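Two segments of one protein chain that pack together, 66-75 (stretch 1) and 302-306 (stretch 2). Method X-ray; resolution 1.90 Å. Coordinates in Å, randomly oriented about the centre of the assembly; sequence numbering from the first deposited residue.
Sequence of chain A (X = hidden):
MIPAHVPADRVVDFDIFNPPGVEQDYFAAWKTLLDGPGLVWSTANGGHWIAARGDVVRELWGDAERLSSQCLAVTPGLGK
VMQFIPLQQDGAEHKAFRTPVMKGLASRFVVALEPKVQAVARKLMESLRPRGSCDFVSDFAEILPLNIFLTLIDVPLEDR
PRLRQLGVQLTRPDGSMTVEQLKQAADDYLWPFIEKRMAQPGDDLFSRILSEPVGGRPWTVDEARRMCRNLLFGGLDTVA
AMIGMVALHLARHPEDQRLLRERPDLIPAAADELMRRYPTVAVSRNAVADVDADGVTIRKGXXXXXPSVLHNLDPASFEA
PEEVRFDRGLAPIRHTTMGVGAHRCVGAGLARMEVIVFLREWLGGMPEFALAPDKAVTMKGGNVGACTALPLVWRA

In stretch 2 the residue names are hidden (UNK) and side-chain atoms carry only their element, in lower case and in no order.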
# COMPACT_ATOMS: atom_id res chain seq x y z
N ARG A 66 -1.08 -20.90 -9.65
CA ARG A 66 -1.55 -21.86 -8.67
C ARG A 66 -2.09 -21.22 -7.39
O ARG A 66 -2.84 -21.86 -6.67
CB ARG A 66 -0.45 -22.85 -8.37
CG ARG A 66 0.00 -23.62 -9.62
CD ARG A 66 0.96 -24.70 -9.21
NE ARG A 66 2.23 -24.11 -8.76
CZ ARG A 66 3.24 -24.80 -8.24
NH1 ARG A 66 3.14 -26.11 -8.05
NH2 ARG A 66 4.35 -24.17 -7.88
N LEU A 67 -1.74 -19.96 -7.14
CA LEU A 67 -2.23 -19.23 -5.95
C LEU A 67 -3.01 -18.02 -6.43
O LEU A 67 -2.43 -17.00 -6.83
CB LEU A 67 -1.05 -18.80 -5.06
CG LEU A 67 -0.21 -19.93 -4.46
CD1 LEU A 67 0.80 -19.28 -3.51
CD2 LEU A 67 -1.07 -20.93 -3.68
N SER A 68 -4.34 -18.15 -6.38
CA SER A 68 -5.32 -17.21 -6.89
C SER A 68 -5.40 -16.02 -5.98
O SER A 68 -5.21 -16.12 -4.74
CB SER A 68 -6.71 -17.87 -7.00
OG SER A 68 -7.79 -16.96 -7.32
N SER A 69 -5.73 -14.90 -6.61
CA SER A 69 -5.91 -13.61 -5.93
C SER A 69 -7.37 -13.39 -5.59
O SER A 69 -7.75 -12.31 -5.09
CB SER A 69 -5.43 -12.45 -6.81
OG SER A 69 -4.01 -12.46 -6.88
N GLN A 70 -8.20 -14.40 -5.85
CA GLN A 70 -9.63 -14.20 -5.70
C GLN A 70 -10.08 -13.88 -4.29
O GLN A 70 -11.00 -13.08 -4.09
CB GLN A 70 -10.37 -15.47 -6.10
CG GLN A 70 -11.64 -15.18 -6.71
CD GLN A 70 -11.49 -15.30 -8.19
OE1 GLN A 70 -10.60 -14.66 -8.79
NE2 GLN A 70 -12.31 -16.15 -8.80
N CYS A 71 -9.47 -14.55 -3.32
CA CYS A 71 -9.95 -14.49 -1.91
C CYS A 71 -9.88 -13.07 -1.27
O CYS A 71 -10.70 -12.73 -0.41
CB CYS A 71 -9.20 -15.52 -1.06
SG CYS A 71 -7.38 -15.20 -0.83
N LEU A 72 -8.89 -12.27 -1.68
CA LEU A 72 -8.61 -10.91 -1.15
C LEU A 72 -8.04 -10.90 0.27
O LEU A 72 -7.06 -10.21 0.54
CB LEU A 72 -9.82 -9.95 -1.22
CG LEU A 72 -9.63 -8.47 -0.79
CD1 LEU A 72 -8.64 -7.79 -1.74
CD2 LEU A 72 -10.94 -7.68 -0.79
N ALA A 73 -8.67 -11.66 1.17
CA ALA A 73 -8.29 -11.59 2.56
C ALA A 73 -8.62 -12.87 3.27
O ALA A 73 -9.47 -13.68 2.80
CB ALA A 73 -8.97 -10.42 3.27
N VAL A 74 -7.97 -13.06 4.42
CA VAL A 74 -8.33 -14.18 5.29
C VAL A 74 -9.69 -14.00 6.02
O VAL A 74 -10.26 -14.99 6.49
CB VAL A 74 -7.19 -14.56 6.29
CG1 VAL A 74 -5.89 -14.91 5.50
CG2 VAL A 74 -6.97 -13.47 7.28
N THR A 75 -10.21 -12.78 6.11
CA THR A 75 -11.55 -12.55 6.68
C THR A 75 -12.60 -13.01 5.70
O THR A 75 -12.63 -12.50 4.58
CB THR A 75 -11.77 -11.06 6.90
OG1 THR A 75 -10.61 -10.51 7.52
CG2 THR A 75 -12.95 -10.82 7.80
N UNK A 302 -6.50 -24.12 0.52
CA UNK A 302 -5.79 -23.49 1.64
C UNK A 302 -5.57 -22.02 1.31
O UNK A 302 -5.33 -21.68 0.14
o UNK A 302 -3.29 -26.02 2.69
o UNK A 302 -5.48 -26.00 2.86
c UNK A 302 -4.40 -25.47 2.52
c UNK A 302 -4.38 -24.09 1.85
N UNK A 303 -5.63 -21.17 2.33
CA UNK A 303 -5.20 -19.75 2.20
C UNK A 303 -3.74 -19.57 2.61
O UNK A 303 -3.24 -20.27 3.49
c UNK A 303 -8.02 -18.93 1.36
c UNK A 303 -8.38 -17.92 3.69
c UNK A 303 -7.38 -18.22 2.54
c UNK A 303 -6.07 -18.84 3.06
N UNK A 304 -3.07 -18.63 1.94
CA UNK A 304 -1.66 -18.32 2.15
C UNK A 304 -1.51 -16.80 2.34
O UNK A 304 -2.04 -16.03 1.53
c UNK A 304 -1.11 -20.17 0.49
c UNK A 304 0.69 -18.53 1.27
c UNK A 304 -0.79 -18.72 0.93
N UNK A 305 -0.81 -16.39 3.39
CA UNK A 305 -0.62 -14.95 3.67
C UNK A 305 0.85 -14.62 3.40
O UNK A 305 1.76 -15.35 3.86
c UNK A 305 -0.31 -12.46 6.19
c UNK A 305 -0.96 -14.65 5.12
c UNK A 305 -1.69 -10.51 6.00
c UNK A 305 -2.36 -12.54 4.94
o UNK A 305 -1.93 -9.19 6.32
c UNK A 305 -2.60 -11.20 5.22
c UNK A 305 -1.22 -13.19 5.43
c UNK A 305 -0.56 -11.12 6.49
N UNK A 306 1.08 -13.53 2.68
CA UNK A 306 2.40 -13.16 2.17
C UNK A 306 2.78 -11.75 2.62
O UNK A 306 2.29 -10.78 2.05
c UNK A 306 2.40 -13.21 0.64
c UNK A 306 1.92 -14.49 -0.02
c UNK A 306 2.79 -15.70 0.40
c UNK A 306 1.95 -14.32 -1.52

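Position 302 opens the stretch in a loop, before the strand begins. Its side chain has two carbons, the second carrying two oxygens: a short carboxylate. CB at this position stays 7.2 Å from Leu67 CD2, the nearest approach of the side chain to stretch 1, and one of its oxygens is hydrogen-bonded elsewhere in the structure. One CH2 and a carboxylate, two carbons in all, make this Asp302.

At position 303 the strand begins, and the side chain holds four carbons, forked at the second. CA-to-CB points toward stretch 1, and one branch tip lies 4.3 Å from CB of Cys71, while the other lies 4.1 Å from CA of Val74 and 4.3 Å from CG1 of Val74. Four carbons with the fork one atom beyond CB mean leucine, Leu303. CD1 serves Cys71 and CD2 serves Val74, so the fork spans the turn between them. Its chi2 of 21° lies between the usual wells, and Leu303 has more area covered by the other stretch than any other residue here.

Position 304 has three side-chain carbons, one bearing the other two, so the branch is at CB itself. CA-to-CB points sideways, yet one methyl still reaches 4.2 Å from CD2 of Leu67. A branch at CB with carbon alone gives valine, Val304, in the t rotamer; the methyl at Leu67 is CG2.

Position 305 carries one carbon, then a six-carbon ring bearing an oxygen. CA-to-CB is sideways, but the ring extends closer to stretch 1, and a ring carbon sits 4.3 Å from CG1 of Val74. A ring with a hydroxyl is tyrosine, Tyr305. CD2 makes the approach, and the methyl meets the ring obliquely. OH is hydrogen-bonded elsewhere in the structure, so the polar tip is satisfied without help from stretch 1.

Position 306 again shows four carbons forked at the second, with chi1 m and chi2 t. Its end comes nearer than its sideways CA-to-CB bond suggests, yet touches nothing on stretch 1. The fork identifies Leu306, whose CD1 stays 5.5 Å from Leu67 CD1, outside contact range.

The contact works by apolar packing alone: no hydrogen bond crosses between the stretches, and 281 Å² is buried, both sides summed. Within stretch 1, Gln70 N donates to Ser68 OG at 3.0 Å, and Ala73 N makes a weak bond to Cys71 O at 2.8 Å. Leu67, Cys71 and Val74 all direct CA-to-CB toward the strand. The rule is economical: one forked side chain spans two partners, and Val74 CG1 is shared by Leu303 and Tyr305.

Stretch 2 302-306: DLVYL
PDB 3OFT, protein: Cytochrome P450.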